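Local coordinates for protein TetR-like transcriptional regulator (Rhodococcus, PDB 3F1B) that probably binds regulatory DNA through a helix-turn-helix domain and regulates transcription, as other TetR-family proteins do, at residues A[24-29]-A[37-42]. Sequence-based numbering, arbitrary orientation.
Sequences VDVFSD and MDAIAA. With SO4 (sulfate ion), chain C.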
ATOM      1  N   VAL A  24       2.894  17.158  -9.014  1.00 54.36           N
ATOM      2  CA  VAL A  24       1.951  16.123  -8.680  1.00 56.06           C
ATOM      3  C   VAL A  24       1.728  15.235  -9.916  1.00 56.73           C
ATOM      4  O   VAL A  24       1.922  14.001  -9.853  1.00 56.54           O
ATOM      5  CB  VAL A  24       0.648  16.691  -8.066  1.00 55.87           C
ATOM      6  CG1 VAL A  24      -0.408  15.627  -7.947  1.00 57.34           C
ATOM      7  CG2 VAL A  24       0.919  17.141  -6.683  1.00 57.46           C
ATOM      8  N   ASP A  25       1.350  15.866 -11.021  1.00 57.66           N
ATOM      9  CA  ASP A  25       1.299  15.226 -12.345  1.00 59.35           C
ATOM     10  C   ASP A  25       2.447  14.260 -12.563  1.00 59.10           C
ATOM     11  O   ASP A  25       2.270  13.030 -12.571  1.00 58.96           O
ATOM     12  CB  ASP A  25       1.372  16.291 -13.445  1.00 60.23           C
ATOM     13  CG  ASP A  25       0.176  17.226 -13.443  1.00 63.41           C
ATOM     14  OD1 ASP A  25       0.040  18.000 -14.419  1.00 67.23           O
ATOM     15  OD2 ASP A  25      -0.631  17.204 -12.476  1.00 68.49           O
ATOM     16  N   VAL A  26       3.633  14.831 -12.696  1.00 58.70           N
ATOM     17  CA  VAL A  26       4.787  14.051 -13.042  1.00 58.94           C
ATOM     18  C   VAL A  26       5.054  12.950 -12.014  1.00 58.98           C
ATOM     19  O   VAL A  26       5.418  11.831 -12.390  1.00 60.01           O
ATOM     20  CB  VAL A  26       6.037  14.942 -13.289  1.00 59.21           C
ATOM     21  CG1 VAL A  26       7.097  14.140 -14.019  1.00 58.49           C
ATOM     22  CG2 VAL A  26       5.671  16.188 -14.097  1.00 58.28           C
ATOM     23  N   PHE A  27       4.873  13.229 -10.727  1.00 58.84           N
ATOM     24  CA  PHE A  27       5.127  12.189  -9.742  1.00 58.72           C
ATOM     25  C   PHE A  27       4.100  11.046  -9.841  1.00 59.53           C
ATOM     26  O   PHE A  27       4.455   9.864  -9.717  1.00 59.41           O
ATOM     27  CB  PHE A  27       5.128  12.748  -8.334  1.00 58.30           C
ATOM     28  CG  PHE A  27       6.395  13.418  -7.939  1.00 58.20           C
ATOM     29  CD1 PHE A  27       7.626  12.776  -8.106  1.00 57.99           C
ATOM     30  CD2 PHE A  27       6.354  14.704  -7.333  1.00 59.17           C
ATOM     31  CE1 PHE A  27       8.820  13.419  -7.723  1.00 58.34           C
ATOM     32  CE2 PHE A  27       7.502  15.351  -6.937  1.00 57.22           C
ATOM     33  CZ  PHE A  27       8.765  14.705  -7.137  1.00 59.34           C
ATOM     34  N   SER A  28       2.826  11.397 -10.048  1.00 60.37           N
ATOM     35  CA  SER A  28       1.772  10.379 -10.174  1.00 61.36           C
ATOM     36  C   SER A  28       1.861   9.679 -11.530  1.00 61.79           C
ATOM     37  O   SER A  28       1.684   8.475 -11.617  1.00 61.96           O
ATOM     38  CB  SER A  28       0.365  10.945  -9.923  1.00 60.94           C
ATOM     39  OG  SER A  28      -0.049  11.776 -10.990  1.00 62.99           O
ATOM     40  N   ASP A  29       2.156  10.436 -12.580  1.00 62.44           N
ATOM     41  CA  ASP A  29       2.370   9.864 -13.894  1.00 62.17           C
ATOM     42  C   ASP A  29       3.480   8.806 -13.897  1.00 61.61           C
ATOM     43  O   ASP A  29       3.283   7.703 -14.386  1.00 61.97           O
ATOM     44  CB  ASP A  29       2.690  10.980 -14.893  1.00 62.61           C
ATOM     45  CG  ASP A  29       2.378  10.591 -16.345  1.00 65.50           C
ATOM     46  OD1 ASP A  29       1.628   9.610 -16.563  1.00 67.11           O
ATOM     47  OD2 ASP A  29       2.872  11.271 -17.279  1.00 68.13           O
HETATM   48  N   MSE A  37      13.454  16.579 -12.552  1.00 59.71           N
HETATM   49  CA  MSE A  37      13.251  18.026 -12.414  1.00 59.38           C
HETATM   50  C   MSE A  37      12.987  18.637 -13.790  1.00 58.70           C
HETATM   51  O   MSE A  37      12.191  19.558 -13.932  1.00 58.29           O
HETATM   52  CB  MSE A  37      14.444  18.655 -11.703  1.00 59.10           C
HETATM   53  CG  MSE A  37      14.531  18.225 -10.251  1.00 61.11           C
HETATM   54 SE   MSE A  37      12.983  18.849  -9.249  0.65 64.27          SE
HETATM   55  CE  MSE A  37      13.824  20.434  -8.526  1.00 63.12           C
ATOM     56  N   ASP A  38      13.630  18.058 -14.789  1.00 58.92           N
ATOM     57  CA  ASP A  38      13.404  18.349 -16.179  1.00 59.99           C
ATOM     58  C   ASP A  38      11.928  18.337 -16.520  1.00 59.93           C
ATOM     59  O   ASP A  38      11.366  19.330 -16.973  1.00 60.61           O
ATOM     60  CB  ASP A  38      14.054  17.255 -17.023  1.00 60.37           C
ATOM     61  CG  ASP A  38      15.414  17.650 -17.587  1.00 63.04           C
ATOM     62  OD1 ASP A  38      15.754  18.863 -17.650  1.00 64.82           O
ATOM     63  OD2 ASP A  38      16.143  16.718 -18.004  1.00 64.20           O
ATOM     64  N   ALA A  39      11.316  17.179 -16.334  1.00 60.04           N
ATOM     65  CA  ALA A  39       9.948  16.961 -16.742  1.00 59.70           C
ATOM     66  C   ALA A  39       8.988  17.836 -15.934  1.00 59.38           C
ATOM     67  O   ALA A  39       8.065  18.430 -16.498  1.00 60.11           O
ATOM     68  CB  ALA A  39       9.610  15.502 -16.611  1.00 59.49           C
ATOM     69  N   ILE A  40       9.213  17.951 -14.626  1.00 58.94           N
ATOM     70  CA  ILE A  40       8.401  18.871 -13.809  1.00 58.01           C
ATOM     71  C   ILE A  40       8.478  20.313 -14.327  1.00 57.88           C
ATOM     72  O   ILE A  40       7.433  20.938 -14.507  1.00 57.45           O
ATOM     73  CB  ILE A  40       8.738  18.845 -12.298  1.00 57.30           C
ATOM     74  CG1 ILE A  40       8.380  17.492 -11.671  1.00 56.59           C
ATOM     75  CG2 ILE A  40       7.980  19.945 -11.582  1.00 55.57           C
ATOM     76  CD1 ILE A  40       9.097  17.224 -10.328  1.00 49.63           C
ATOM     77  N   ALA A  41       9.706  20.836 -14.535  1.00 58.45           N
ATOM     78  CA  ALA A  41       9.931  22.229 -15.074  1.00 57.98           C
ATOM     79  C   ALA A  41       9.184  22.495 -16.378  1.00 57.64           C
ATOM     80  O   ALA A  41       8.527  23.528 -16.503  1.00 57.94           O
ATOM     81  CB  ALA A  41      11.414  22.547 -15.249  1.00 57.18           C
ATOM     82  N   ALA A  42       9.272  21.569 -17.337  1.00 57.26           N
ATOM     83  CA  ALA A  42       8.441  21.661 -18.567  1.00 57.72           C
ATOM     84  C   ALA A  42       6.928  21.743 -18.282  1.00 58.00           C
ATOM     85  O   ALA A  42       6.246  22.603 -18.862  1.00 57.83           O
ATOM     86  CB  ALA A  42       8.740  20.519 -19.526  1.00 57.24           C
TER
HETATM   87  S   SO4 C 203      16.775  16.015 -13.213  0.50 81.76           S
HETATM   88  O1  SO4 C 203      15.889  16.438 -14.292  0.50 79.98           O
HETATM   89  O2  SO4 C 203      17.595  17.189 -12.889  0.50 81.06           O
HETATM   90  O3  SO4 C 203      16.009  15.559 -12.049  0.50 80.87           O
HETATM   91  O4  SO4 C 203      17.632  14.921 -13.659  0.50 80.24           O
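V26 and I40 meet where helix 12-30 passes helix 37-43, and their CA atoms, 6.1 Å apart, are the nearest CA pair between the two segments. The contact is wholly apolar, with no hydrogen bond between the two segments. The CB of V26 points toward helix 37-43 and lies 3.8 Å from I40 CG1, while CG2 reaches both I40 CG1 and the I40 backbone at CA. Its other methyl, CG1, stands anti to the backbone N (chi1 -164°) and meets A39 CB at 3.9 Å. Valine and alanine are short enough to let the axes of segments 24-29 and 37-42 approach to 9.3 Å. I40 is longer; its CG1 is anti to the carbonyl carbon, and the extended chain carries CD1 to the F27 ring, 4.1 Å from CZ. That ring also packs edge-to-face with F62, and L51 and L61 touch I40, so V26, F27 and I40 form part of the domain's hydrophobic core, while A39 lies at its edge, partly exposed.

Polar interactions lie at the N-terminal end of helix 37-43. A sulfate, probably from the crystallisation liquor, accepts nearly straight hydrogen bonds from two successive amides, M37 N to O3 at 2.8 Å (170°) and D38 N to O1. Such first-turn amides lack acceptors within the helix and suit an anion. D38 meanwhile turns its carboxylate to K48 in a salt bridge.

The two segments run at 135°, between perpendicular and antiparallel. This packing joins the first helix of the TetR N-terminal domain to the first helix of its predicted helix-turn-helix, a three-helix arrangement completed by helix 48-54, the probable DNA-recognition helix.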